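Local structure of 1-deoxy-D-xylulose 5-phosphate reductoisomerase (Zymomonas mobilis, 1R0K) at residues M325-E330 / N373-Q378; L308-E313 / K348-T353; D338-F343 / A381-L386; A360-S363 / D367-A370; I208-A213 / A334-K339. The protein catalyses the NADPH-dependent rearrangement and reduction of 1-deoxy-D-xylulose 5-phosphate to 2-C-methyl-D-erythritol 4-phosphate, an early step of isoprenoid biosynthesis that requires a divalent metal ion. All blocks are in the same frame, centred on the assembly; numbering follows the deposited sequence.

Interaction 1. Residues M325-E330 / N373-Q378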
# COMPACT_ATOMS: atom_id res chain seq x y z
N MET B 325 -17.39 15.50 23.27
CA MET B 325 -18.15 14.53 22.48
C MET B 325 -17.94 13.12 23.02
O MET B 325 -18.90 12.36 23.18
CB MET B 325 -17.71 14.58 21.02
CG MET B 325 -18.49 13.63 20.12
SD MET B 325 -17.82 13.58 18.46
CE MET B 325 -16.50 12.40 18.68
N ASN B 326 -16.69 12.77 23.29
CA ASN B 326 -16.36 11.44 23.80
C ASN B 326 -17.02 11.17 25.14
O ASN B 326 -17.63 10.11 25.34
CB ASN B 326 -14.85 11.27 23.94
CG ASN B 326 -14.48 9.90 24.48
OD1 ASN B 326 -14.67 8.89 23.80
ND2 ASN B 326 -13.95 9.87 25.70
N ALA B 327 -16.90 12.11 26.07
CA ALA B 327 -17.50 11.95 27.39
C ALA B 327 -19.01 11.83 27.30
O ALA B 327 -19.61 10.97 27.94
CB ALA B 327 -17.12 13.11 28.29
N ALA B 328 -19.64 12.69 26.51
CA ALA B 328 -21.10 12.64 26.37
C ALA B 328 -21.54 11.30 25.80
O ALA B 328 -22.56 10.75 26.20
CB ALA B 328 -21.59 13.78 25.49
N ASN B 329 -20.77 10.78 24.85
CA ASN B 329 -21.11 9.50 24.24
C ASN B 329 -21.07 8.37 25.28
O ASN B 329 -21.90 7.46 25.26
CB ASN B 329 -20.15 9.18 23.09
CG ASN B 329 -20.55 7.94 22.32
OD1 ASN B 329 -21.65 7.88 21.75
ND2 ASN B 329 -19.67 6.94 22.31
N GLU B 330 -20.10 8.43 26.20
CA GLU B 330 -19.99 7.41 27.24
C GLU B 330 -21.29 7.35 28.04
O GLU B 330 -21.82 6.27 28.30
CB GLU B 330 -18.83 7.74 28.19
CG GLU B 330 -17.45 7.54 27.58
CD GLU B 330 -16.99 6.09 27.60
OE1 GLU B 330 -17.81 5.19 27.87
OE2 GLU B 330 -15.79 5.86 27.32
N ASN B 373 -15.19 15.01 33.10
CA ASN B 373 -16.08 14.95 34.26
C ASN B 373 -17.32 15.81 34.07
O ASN B 373 -18.44 15.35 34.25
CB ASN B 373 -15.34 15.40 35.52
CG ASN B 373 -16.28 15.61 36.70
OD1 ASN B 373 -16.91 14.68 37.18
ND2 ASN B 373 -16.38 16.86 37.16
N GLU B 374 -17.10 17.07 33.71
CA GLU B 374 -18.19 18.01 33.52
C GLU B 374 -19.09 17.60 32.36
O GLU B 374 -20.32 17.65 32.48
CB GLU B 374 -17.63 19.42 33.29
CG GLU B 374 -18.66 20.54 33.40
CD GLU B 374 -19.38 20.55 34.74
OE1 GLU B 374 -18.74 20.23 35.77
OE2 GLU B 374 -20.58 20.89 34.77
N ALA B 375 -18.49 17.21 31.24
CA ALA B 375 -19.27 16.79 30.07
C ALA B 375 -20.21 15.65 30.45
O ALA B 375 -21.37 15.62 30.03
CB ALA B 375 -18.34 16.35 28.94
N ARG B 376 -19.70 14.70 31.23
CA ARG B 376 -20.49 13.56 31.70
C ARG B 376 -21.69 14.01 32.52
O ARG B 376 -22.79 13.49 32.36
CB ARG B 376 -19.62 12.63 32.55
CG ARG B 376 -18.69 11.72 31.77
CD ARG B 376 -17.64 11.07 32.67
NE ARG B 376 -16.88 10.06 31.95
CZ ARG B 376 -17.30 8.82 31.73
NH1 ARG B 376 -18.48 8.42 32.20
NH2 ARG B 376 -16.55 7.97 31.04
N ILE B 377 -21.47 14.97 33.41
CA ILE B 377 -22.54 15.47 34.25
C ILE B 377 -23.58 16.23 33.42
O ILE B 377 -24.78 16.06 33.61
CB ILE B 377 -21.98 16.38 35.35
CG1 ILE B 377 -21.17 15.54 36.34
CG2 ILE B 377 -23.10 17.13 36.06
CD1 ILE B 377 -20.46 16.34 37.40
N GLN B 378 -23.12 17.05 32.49
CA GLN B 378 -24.01 17.82 31.62
C GLN B 378 -24.82 16.91 30.70
O GLN B 378 -26.02 17.14 30.48
CB GLN B 378 -23.19 18.79 30.77
CG GLN B 378 -22.41 19.80 31.58
CD GLN B 378 -23.21 21.05 31.85
OE1 GLN B 378 -24.33 20.98 32.37
NE2 GLN B 378 -22.65 22.20 31.50
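Arg376 and Glu330 overlap flank to face: Glu330 CB lies over one face of the guanidinium, and its CG is 3.6 Å from Arg376 NH2. The carboxylate is tilted 26° from the guanidinium plane, yet Glu330 OE2 stays 4.3 Å from Arg376 NH2, beyond a salt bridge. Glu330 OE1 has a long, weak ion pair with Lys207; Glu126, predicted to bind NADPH, is nearby. A bend at chi2 (-81°) folds the glutamate so that its methylenes, rather than its oxygens, meet the arginine. Arg376, extended from CG to NE, passes Ala327, its CG 4.1 Å from Ala327 CB. Beside this arm, Ala327 and Ala375 point toward each other, Ala327 CB 3.5 Å from Ala375 CB. Such small residues allow the axes of 325-330 and 373-378 to come within 7.9 Å and cross at -45°. Arg376 NE forms a salt bridge with Asp372 of its own helix. With an alanine in place of Arg376, Asp372 would probably lose its ionic mate and the flank of Glu330 its flat cover. The chemistry divides in two: a buried alanine pair between bundle helices, and a partly exposed border where the opposite charges probably attract only weakly and contact is made through carbon.

Interaction 2. Residues L308-E313 / K348-T353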
# COMPACT_ATOMS: atom_id res chain seq x y z
N LEU B 308 -21.09 10.75 12.65
CA LEU B 308 -19.99 11.08 11.76
C LEU B 308 -19.89 12.59 11.61
O LEU B 308 -18.79 13.15 11.60
CB LEU B 308 -20.18 10.41 10.38
CG LEU B 308 -20.11 8.88 10.37
CD1 LEU B 308 -20.27 8.37 8.93
CD2 LEU B 308 -18.78 8.41 10.96
N THR B 309 -21.04 13.25 11.50
CA THR B 309 -21.05 14.70 11.37
C THR B 309 -20.58 15.37 12.66
O THR B 309 -19.84 16.35 12.62
CB THR B 309 -22.46 15.21 11.03
OG1 THR B 309 -22.87 14.64 9.78
CG2 THR B 309 -22.46 16.73 10.91
N LEU B 310 -21.03 14.84 13.79
CA LEU B 310 -20.64 15.38 15.09
C LEU B 310 -19.12 15.35 15.23
O LEU B 310 -18.51 16.32 15.68
CB LEU B 310 -21.30 14.59 16.22
CG LEU B 310 -22.82 14.70 16.32
CD1 LEU B 310 -23.33 13.94 17.53
CD2 LEU B 310 -23.22 16.18 16.41
N ALA B 311 -18.51 14.24 14.85
CA ALA B 311 -17.06 14.10 14.93
C ALA B 311 -16.40 15.17 14.07
O ALA B 311 -15.47 15.84 14.50
CB ALA B 311 -16.64 12.71 14.47
N MET B 312 -16.90 15.32 12.84
CA MET B 312 -16.38 16.31 11.90
C MET B 312 -16.45 17.73 12.47
O MET B 312 -15.47 18.47 12.44
CB MET B 312 -17.18 16.28 10.58
CG MET B 312 -16.82 15.15 9.65
SD MET B 312 -15.23 15.41 8.84
CE MET B 312 -15.18 13.97 7.72
N GLU B 313 -17.62 18.10 12.99
CA GLU B 313 -17.81 19.43 13.55
C GLU B 313 -16.93 19.64 14.78
O GLU B 313 -16.37 20.72 14.98
CB GLU B 313 -19.28 19.65 13.91
CG GLU B 313 -20.22 19.45 12.72
CD GLU B 313 -21.67 19.71 13.06
OE1 GLU B 313 -22.12 19.30 14.15
OE2 GLU B 313 -22.38 20.32 12.22
N LYS B 348 -28.16 12.20 19.66
CA LYS B 348 -28.86 13.43 19.99
C LYS B 348 -28.34 14.01 21.30
O LYS B 348 -28.11 15.21 21.40
CB LYS B 348 -30.37 13.20 20.07
CG LYS B 348 -31.00 12.93 18.71
CD LYS B 348 -32.51 12.78 18.79
CE LYS B 348 -33.08 12.49 17.40
NZ LYS B 348 -34.57 12.40 17.41
N ILE B 349 -28.16 13.16 22.30
CA ILE B 349 -27.64 13.62 23.59
C ILE B 349 -26.24 14.17 23.38
O ILE B 349 -25.88 15.21 23.95
CB ILE B 349 -27.59 12.47 24.62
CG1 ILE B 349 -29.00 12.00 24.97
CG2 ILE B 349 -26.86 12.94 25.88
CD1 ILE B 349 -29.89 13.05 25.57
N VAL B 350 -25.44 13.49 22.57
CA VAL B 350 -24.08 13.95 22.32
C VAL B 350 -24.12 15.33 21.68
O VAL B 350 -23.41 16.24 22.11
CB VAL B 350 -23.30 12.97 21.41
CG1 VAL B 350 -21.96 13.56 21.02
CG2 VAL B 350 -23.09 11.65 22.14
N GLU B 351 -24.98 15.49 20.68
CA GLU B 351 -25.11 16.77 19.98
C GLU B 351 -25.52 17.89 20.95
O GLU B 351 -24.92 18.97 20.95
CB GLU B 351 -26.16 16.66 18.87
CG GLU B 351 -26.09 17.79 17.86
CD GLU B 351 -27.27 17.81 16.91
OE1 GLU B 351 -27.75 16.72 16.54
OE2 GLU B 351 -27.71 18.91 16.52
N LYS B 352 -26.55 17.63 21.75
CA LYS B 352 -27.03 18.61 22.72
C LYS B 352 -25.93 19.03 23.69
O LYS B 352 -25.76 20.21 23.98
CB LYS B 352 -28.22 18.06 23.51
CG LYS B 352 -29.51 17.97 22.71
CD LYS B 352 -30.65 17.42 23.57
CE LYS B 352 -31.96 17.35 22.80
NZ LYS B 352 -32.42 18.70 22.35
N THR B 353 -25.19 18.05 24.19
CA THR B 353 -24.10 18.33 25.12
C THR B 353 -23.04 19.21 24.44
O THR B 353 -22.56 20.18 25.03
CB THR B 353 -23.45 17.03 25.62
OG1 THR B 353 -24.46 16.17 26.15
CG2 THR B 353 -22.43 17.33 26.73
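Leu310 faces Val350 and Glu351 across two members of the C-terminal four-helix bundle of the reductoisomerase, helices 307-317 and 345-356. The tight part of the contact depends on the fork at the end of the leucine. One prong, Leu310 CD1, rests 3.8 Å from Val350 CG1; the other, Leu310 CD2, lies 3.6 Å from Glu351 CG, on the aliphatic base of the glutamate. With Leu310 CG anti to its carbonyl carbon (chi1 -67°), the fork straddles the junction between these two neighbours, crossing the glutamate chain at about a right angle. The backbones come nearest here too, the CA atoms of Leu310 and Glu351 being 6.8 Å apart. Val350 also packs on Met325 and Asn329, which ties the pair to helix 321-337.

Toward solvent the contact thins out. Glu351 extends beyond CG into an exposed position, and Glu313, also exposed, makes no contact across the pair. Their carboxylates, Glu351 OE2 and Glu313 OE1, remain 6.1 Å apart, a separation that probably limits repulsion between like charges. Within helix 345-356, Thr353 turns its hydroxyl back on its own helix: Thr353 OG1 donates to Ile349 O over 2.8 Å from 36° above the carbonyl plane, while Thr353 N reaches the same oxygen from the opposite face.

Interaction 3. Residues D338-F343 / A381-L386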
# COMPACT_ATOMS: atom_id res chain seq x y z
N ASP B 338 -28.91 0.95 29.51
CA ASP B 338 -29.72 0.88 30.73
C ASP B 338 -31.20 1.10 30.41
O ASP B 338 -32.04 1.13 31.30
CB ASP B 338 -29.26 1.95 31.73
CG ASP B 338 -29.84 1.75 33.11
OD1 ASP B 338 -30.03 2.75 33.83
OD2 ASP B 338 -30.10 0.58 33.49
N LYS B 339 -31.49 1.26 29.12
CA LYS B 339 -32.86 1.45 28.63
C LYS B 339 -33.54 2.73 29.11
O LYS B 339 -34.73 2.72 29.43
CB LYS B 339 -33.71 0.23 28.99
CG LYS B 339 -33.15 -1.06 28.44
CD LYS B 339 -34.04 -2.24 28.74
CE LYS B 339 -33.50 -3.51 28.11
NZ LYS B 339 -34.41 -4.66 28.34
N LYS B 340 -32.80 3.83 29.14
CA LYS B 340 -33.35 5.11 29.56
C LYS B 340 -33.65 5.99 28.36
O LYS B 340 -34.41 6.96 28.46
CB LYS B 340 -32.39 5.83 30.51
CG LYS B 340 -32.33 5.23 31.91
CD LYS B 340 -31.53 6.13 32.86
CE LYS B 340 -31.59 5.62 34.29
NZ LYS B 340 -30.89 6.56 35.22
N ILE B 341 -33.05 5.66 27.22
CA ILE B 341 -33.25 6.41 25.98
C ILE B 341 -33.27 5.45 24.79
O ILE B 341 -32.92 4.28 24.92
CB ILE B 341 -32.14 7.46 25.76
CG1 ILE B 341 -30.78 6.76 25.65
CG2 ILE B 341 -32.12 8.47 26.90
CD1 ILE B 341 -29.62 7.70 25.38
N GLY B 342 -33.66 5.97 23.63
CA GLY B 342 -33.69 5.15 22.43
C GLY B 342 -32.33 5.13 21.75
O GLY B 342 -31.46 5.94 22.08
N PHE B 343 -32.15 4.21 20.81
CA PHE B 343 -30.88 4.08 20.08
C PHE B 343 -30.45 5.39 19.42
O PHE B 343 -29.28 5.79 19.51
CB PHE B 343 -31.00 3.00 19.01
CG PHE B 343 -29.74 2.77 18.22
CD1 PHE B 343 -28.66 2.10 18.78
CD2 PHE B 343 -29.64 3.23 16.91
CE1 PHE B 343 -27.48 1.89 18.04
CE2 PHE B 343 -28.48 3.02 16.16
CZ PHE B 343 -27.40 2.35 16.72
N ALA B 381 -27.54 15.22 32.66
CA ALA B 381 -28.62 16.16 32.94
C ALA B 381 -29.52 16.29 31.72
O ALA B 381 -30.74 16.30 31.85
CB ALA B 381 -28.04 17.52 33.31
N LEU B 382 -28.90 16.37 30.55
CA LEU B 382 -29.64 16.49 29.29
C LEU B 382 -30.38 15.20 28.96
O LEU B 382 -31.51 15.22 28.48
CB LEU B 382 -28.68 16.84 28.15
CG LEU B 382 -28.04 18.23 28.22
CD1 LEU B 382 -26.85 18.31 27.28
CD2 LEU B 382 -29.08 19.29 27.87
N MET B 383 -29.72 14.07 29.23
CA MET B 383 -30.28 12.75 28.96
C MET B 383 -31.57 12.51 29.74
O MET B 383 -32.50 11.89 29.22
CB MET B 383 -29.23 11.68 29.30
CG MET B 383 -29.65 10.24 29.07
SD MET B 383 -30.56 9.55 30.48
CE MET B 383 -29.20 8.95 31.50
N GLU B 384 -31.63 13.02 30.97
CA GLU B 384 -32.82 12.85 31.80
C GLU B 384 -33.90 13.86 31.45
O GLU B 384 -35.09 13.56 31.56
CB GLU B 384 -32.46 12.97 33.28
CG GLU B 384 -31.71 11.77 33.82
CD GLU B 384 -31.39 11.89 35.29
OE1 GLU B 384 -32.33 12.15 36.08
OE2 GLU B 384 -30.21 11.73 35.66
N SER B 385 -33.49 15.06 31.04
CA SER B 385 -34.43 16.10 30.66
C SER B 385 -35.22 15.64 29.45
O SER B 385 -36.38 16.02 29.26
CB SER B 385 -33.69 17.39 30.32
OG SER B 385 -34.58 18.37 29.82
N LEU B 386 -34.57 14.83 28.62
CA LEU B 386 -35.16 14.28 27.41
C LEU B 386 -36.14 13.16 27.74
O LEU B 386 -35.70 11.99 27.73
CB LEU B 386 -34.06 13.76 26.48
CG LEU B 386 -34.47 13.00 25.21
CD1 LEU B 386 -33.69 13.53 24.03
CD2 LEU B 386 -34.22 11.51 25.40
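Met383 sets out with CG anti to the backbone N (chi1 -180°) and then bends twice, at chi2 (-85°) and chi3, which curls its thioether toward Lys340 and Ile341. Ile341 answers with CG1 in the crowded position between backbone N and carbonyl carbon (chi1 61°), leaving CG2 to make the contact. That one methyl meets two partners: Ile341 CG2 is 3.7 Å from Met383 CG and 4.0 Å from Leu386 CD2. The methionine crosses both loop side chains at about a right angle, the methyl Met383 CE touching the extended lysine at Lys340 CD, 3.9 Å away. Lys340 NZ lies 5.2 Å from Glu384 OE2, too far for a salt bridge. Met383 also packs on Ala335 and on Ile349, two more helices of the bundle. An alanine in place of Met383 would probably open a gap beside Ile341 CG2 and leave the carbon chain of Lys340 without its sulfur-bearing partner. The loop begins where helix 321-337 ends, at Lys339, and Lys340 N probably bonds back to Ala335 O; it is thus a Schellman C-terminal stop followed by a connection packed against the last helix of the C-terminal helical bundle.

Interaction 4. Residues A360-S363 / D367-A370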
# COMPACT_ATOMS: atom_id res chain seq x y z
N ALA B 360 -12.94 25.80 27.69
CA ALA B 360 -11.75 26.25 26.99
C ALA B 360 -10.87 25.07 26.60
O ALA B 360 -10.99 23.98 27.15
CB ALA B 360 -10.96 27.21 27.89
N THR B 361 -9.98 25.30 25.64
CA THR B 361 -9.07 24.26 25.18
C THR B 361 -8.23 23.76 26.35
O THR B 361 -7.72 24.56 27.14
CB THR B 361 -8.11 24.79 24.09
OG1 THR B 361 -8.87 25.30 23.00
CG2 THR B 361 -7.20 23.67 23.59
N PRO B 362 -8.07 22.44 26.49
CA PRO B 362 -7.28 21.88 27.59
C PRO B 362 -5.82 22.29 27.47
O PRO B 362 -5.28 22.34 26.36
CB PRO B 362 -7.45 20.37 27.41
CG PRO B 362 -8.74 20.24 26.67
CD PRO B 362 -8.68 21.37 25.68
N SER B 363 -5.17 22.59 28.59
CA SER B 363 -3.76 22.97 28.55
C SER B 363 -2.92 21.92 29.28
O SER B 363 -1.69 21.95 29.23
CB SER B 363 -3.55 24.35 29.19
OG SER B 363 -3.73 24.29 30.59
N ASP B 367 -6.91 19.44 32.93
CA ASP B 367 -8.04 20.11 32.29
C ASP B 367 -8.90 19.08 31.56
O ASP B 367 -10.13 19.17 31.57
CB ASP B 367 -7.57 21.16 31.28
CG ASP B 367 -6.89 22.36 31.94
OD1 ASP B 367 -7.16 22.63 33.12
OD2 ASP B 367 -6.10 23.04 31.26
N VAL B 368 -8.26 18.11 30.91
CA VAL B 368 -8.98 17.08 30.18
C VAL B 368 -9.90 16.31 31.13
O VAL B 368 -11.08 16.13 30.84
CB VAL B 368 -8.00 16.11 29.49
CG1 VAL B 368 -8.78 14.97 28.82
CG2 VAL B 368 -7.17 16.86 28.47
N PHE B 369 -9.36 15.87 32.26
CA PHE B 369 -10.15 15.13 33.24
C PHE B 369 -11.34 15.97 33.70
O PHE B 369 -12.45 15.46 33.84
CB PHE B 369 -9.29 14.78 34.45
CG PHE B 369 -8.21 13.80 34.16
CD1 PHE B 369 -6.92 13.99 34.65
CD2 PHE B 369 -8.47 12.66 33.40
CE1 PHE B 369 -5.91 13.07 34.39
CE2 PHE B 369 -7.47 11.73 33.14
CZ PHE B 369 -6.19 11.94 33.64
N ALA B 370 -11.11 17.26 33.92
CA ALA B 370 -12.18 18.15 34.37
C ALA B 370 -13.25 18.26 33.28
O ALA B 370 -14.44 18.22 33.57
CB ALA B 370 -11.61 19.53 34.69
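Asp367 OD2 is gripped twice by one residue, Ser363. The hydroxyl donates from Ser363 OG over 2.8 Å, meeting Asp367 OD2 nearly along its C-O axis, while the amide Ser363 N reaches the anti lone pair of Asp367 OD2 over 2.9 Å at an N-H...O angle of 158°. The serine can offer both donors together because its OG sits between the backbone N and the carbonyl carbon (chi1 70°), which brings hydroxyl and amide to the same oxygen. Two bonds on a single oxygen should restrain rotation of the carboxylate, and its negative charge near the start of helix 365-385 is probably stabilised by the helix dipole. Ser364 OG, from the residue following Ser363, in turn accepts a weak hydrogen bond from Asp367 N, consistent with N-terminal capping of helix 365-385, with Ser364 in the N-cap position.

Next to this polar grip lies an apolar one. Pro362 CB stands 3.7 Å from Val368 CG2, and Pro362 CA is 3.8 Å from Asp367 CB; the proline ring and the valine branch lie obliquely across each other. Pro362 meanwhile rests on Ala320, in the connection that leads into helix 321-337.

The contact thus joins the loop after helix 345-356 to the opening of helix 365-385. Val368 also packs on Leu107 of helix 107-115 and on the connection at Ser130 and Ala131, so this start of the last helix leans against the NADPH-binding Rossmann-like part of the chain.

Interaction 5. Residues I208-A213 / A334-K339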
# COMPACT_ATOMS: atom_id res chain seq x y z
N ILE B 208 -18.29 -0.94 22.98
CA ILE B 208 -17.64 -1.08 21.68
C ILE B 208 -18.70 -1.44 20.63
O ILE B 208 -18.69 -0.91 19.52
CB ILE B 208 -16.56 -2.20 21.72
CG1 ILE B 208 -15.50 -1.86 22.77
CG2 ILE B 208 -15.90 -2.34 20.35
CD1 ILE B 208 -14.42 -2.91 22.91
N SER B 209 -19.61 -2.34 20.99
CA SER B 209 -20.66 -2.75 20.06
C SER B 209 -21.57 -1.58 19.69
O SER B 209 -21.90 -1.40 18.51
CB SER B 209 -21.49 -3.87 20.66
OG SER B 209 -20.71 -5.04 20.84
N ILE B 210 -21.98 -0.79 20.68
CA ILE B 210 -22.87 0.33 20.40
C ILE B 210 -22.19 1.39 19.52
O ILE B 210 -22.80 1.89 18.58
CB ILE B 210 -23.37 0.99 21.71
CG1 ILE B 210 -24.07 -0.07 22.57
CG2 ILE B 210 -24.34 2.11 21.39
CD1 ILE B 210 -25.22 -0.79 21.88
N ASP B 211 -20.93 1.71 19.83
CA ASP B 211 -20.20 2.70 19.05
C ASP B 211 -20.07 2.25 17.59
O ASP B 211 -20.03 3.08 16.67
CB ASP B 211 -18.80 2.93 19.65
CG ASP B 211 -18.85 3.75 20.93
OD1 ASP B 211 -19.88 4.42 21.18
OD2 ASP B 211 -17.85 3.73 21.67
N SER B 212 -19.99 0.94 17.39
CA SER B 212 -19.89 0.39 16.05
C SER B 212 -21.25 0.57 15.35
O SER B 212 -21.32 0.94 14.19
CB SER B 212 -19.54 -1.09 16.12
OG SER B 212 -19.63 -1.71 14.85
N ALA B 213 -22.32 0.33 16.10
CA ALA B 213 -23.67 0.45 15.57
C ALA B 213 -24.04 1.88 15.19
O ALA B 213 -24.72 2.09 14.19
CB ALA B 213 -24.67 -0.10 16.60
N ALA B 334 -24.30 4.36 27.80
CA ALA B 334 -24.68 3.69 29.03
C ALA B 334 -26.18 3.84 29.29
O ALA B 334 -26.84 2.90 29.75
CB ALA B 334 -23.88 4.25 30.21
N ALA B 335 -26.72 5.02 29.00
CA ALA B 335 -28.14 5.28 29.19
C ALA B 335 -28.96 4.38 28.27
O ALA B 335 -29.97 3.82 28.68
CB ALA B 335 -28.45 6.75 28.90
N PHE B 336 -28.51 4.25 27.03
CA PHE B 336 -29.20 3.40 26.07
C PHE B 336 -29.20 1.96 26.59
O PHE B 336 -30.25 1.32 26.64
CB PHE B 336 -28.52 3.45 24.70
CG PHE B 336 -29.05 2.43 23.73
CD1 PHE B 336 -30.39 2.42 23.36
CD2 PHE B 336 -28.20 1.46 23.20
CE1 PHE B 336 -30.90 1.46 22.48
CE2 PHE B 336 -28.69 0.49 22.31
CZ PHE B 336 -30.04 0.50 21.95
N LEU B 337 -28.03 1.47 26.96
CA LEU B 337 -27.90 0.11 27.47
C LEU B 337 -28.76 -0.10 28.71
O LEU B 337 -29.28 -1.20 28.94
CB LEU B 337 -26.44 -0.20 27.79
CG LEU B 337 -25.52 -0.32 26.57
CD1 LEU B 337 -24.09 -0.47 27.02
CD2 LEU B 337 -25.95 -1.51 25.71
N ASP B 338 -28.91 0.95 29.51
CA ASP B 338 -29.72 0.88 30.73
C ASP B 338 -31.20 1.10 30.41
O ASP B 338 -32.04 1.13 31.30
CB ASP B 338 -29.26 1.95 31.73
CG ASP B 338 -29.84 1.75 33.11
OD1 ASP B 338 -30.03 2.75 33.83
OD2 ASP B 338 -30.10 0.58 33.49
N LYS B 339 -31.49 1.26 29.12
CA LYS B 339 -32.86 1.45 28.63
C LYS B 339 -33.54 2.73 29.11
O LYS B 339 -34.73 2.72 29.43
CB LYS B 339 -33.71 0.23 28.99
CG LYS B 339 -33.15 -1.06 28.44
CD LYS B 339 -34.04 -2.24 28.74
CE LYS B 339 -33.50 -3.51 28.11
NZ LYS B 339 -34.41 -4.66 28.34
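Ile210 and Leu337 mark the nearest approach of the two backbones, with their CA atoms 8.7 Å apart: a turn of helix 206-214 faces the closing turn of helix 321-337. The latter ends just beyond, where Lys339 adopts positive phi (64°) and its N bonds to Phe336 O over 2.8 Å. The wide backbone spacing is filled from one side mainly by Ile210. Its CD1 comes to the edge of the Phe336 ring, near the ring plane, 3.7 Å from Phe336 CE2. Its CG1 lies 3.9 Å from Leu337 CD2, the two side chains running alongside each other in opposite directions. Phe336 CG stands anti to the backbone N (chi1 171°), which sends the ring toward the isoleucine. Ala196 and Ile346 pack on both Ile210 and Phe336 and extend the same apolar patch. Asp211 forms a salt bridge with Lys207 and a hydrogen bond with Asn329 of helix 321-337, and Ser212 is predicted to bind the substrate. Since only carbon atoms meet where Ile210 touches Phe336 and Leu337, that contact is probably held by dispersion and the exclusion of water; the bond from Asp211 to Asn329 supplements it in joining helix 206-214 to the C-terminal bundle.

Interactions 1 and 5 both use helix 321-337, and interaction 2 joins the helices that precede and follow it in the chain. Interactions 2 and 5 are buried and made by carbon packing, though interaction 2 has an exposed glutamate at its border; interaction 1 is partly buried and adds loosely paired charges. Asn329 links interaction 1 to interaction 5 through Asp211, and Met325 packs on Val350 and Ala311 of interaction 2. Helix 365-385 carries interactions 4, 1 and 3 in that order, from start to end. Interactions 3 and 4 are only partly buried; of the five, interaction 4 alone has hydrogen bonds across its segments, whereas interaction 3 pairs methionine with an exposed lysine and a partly exposed isoleucine.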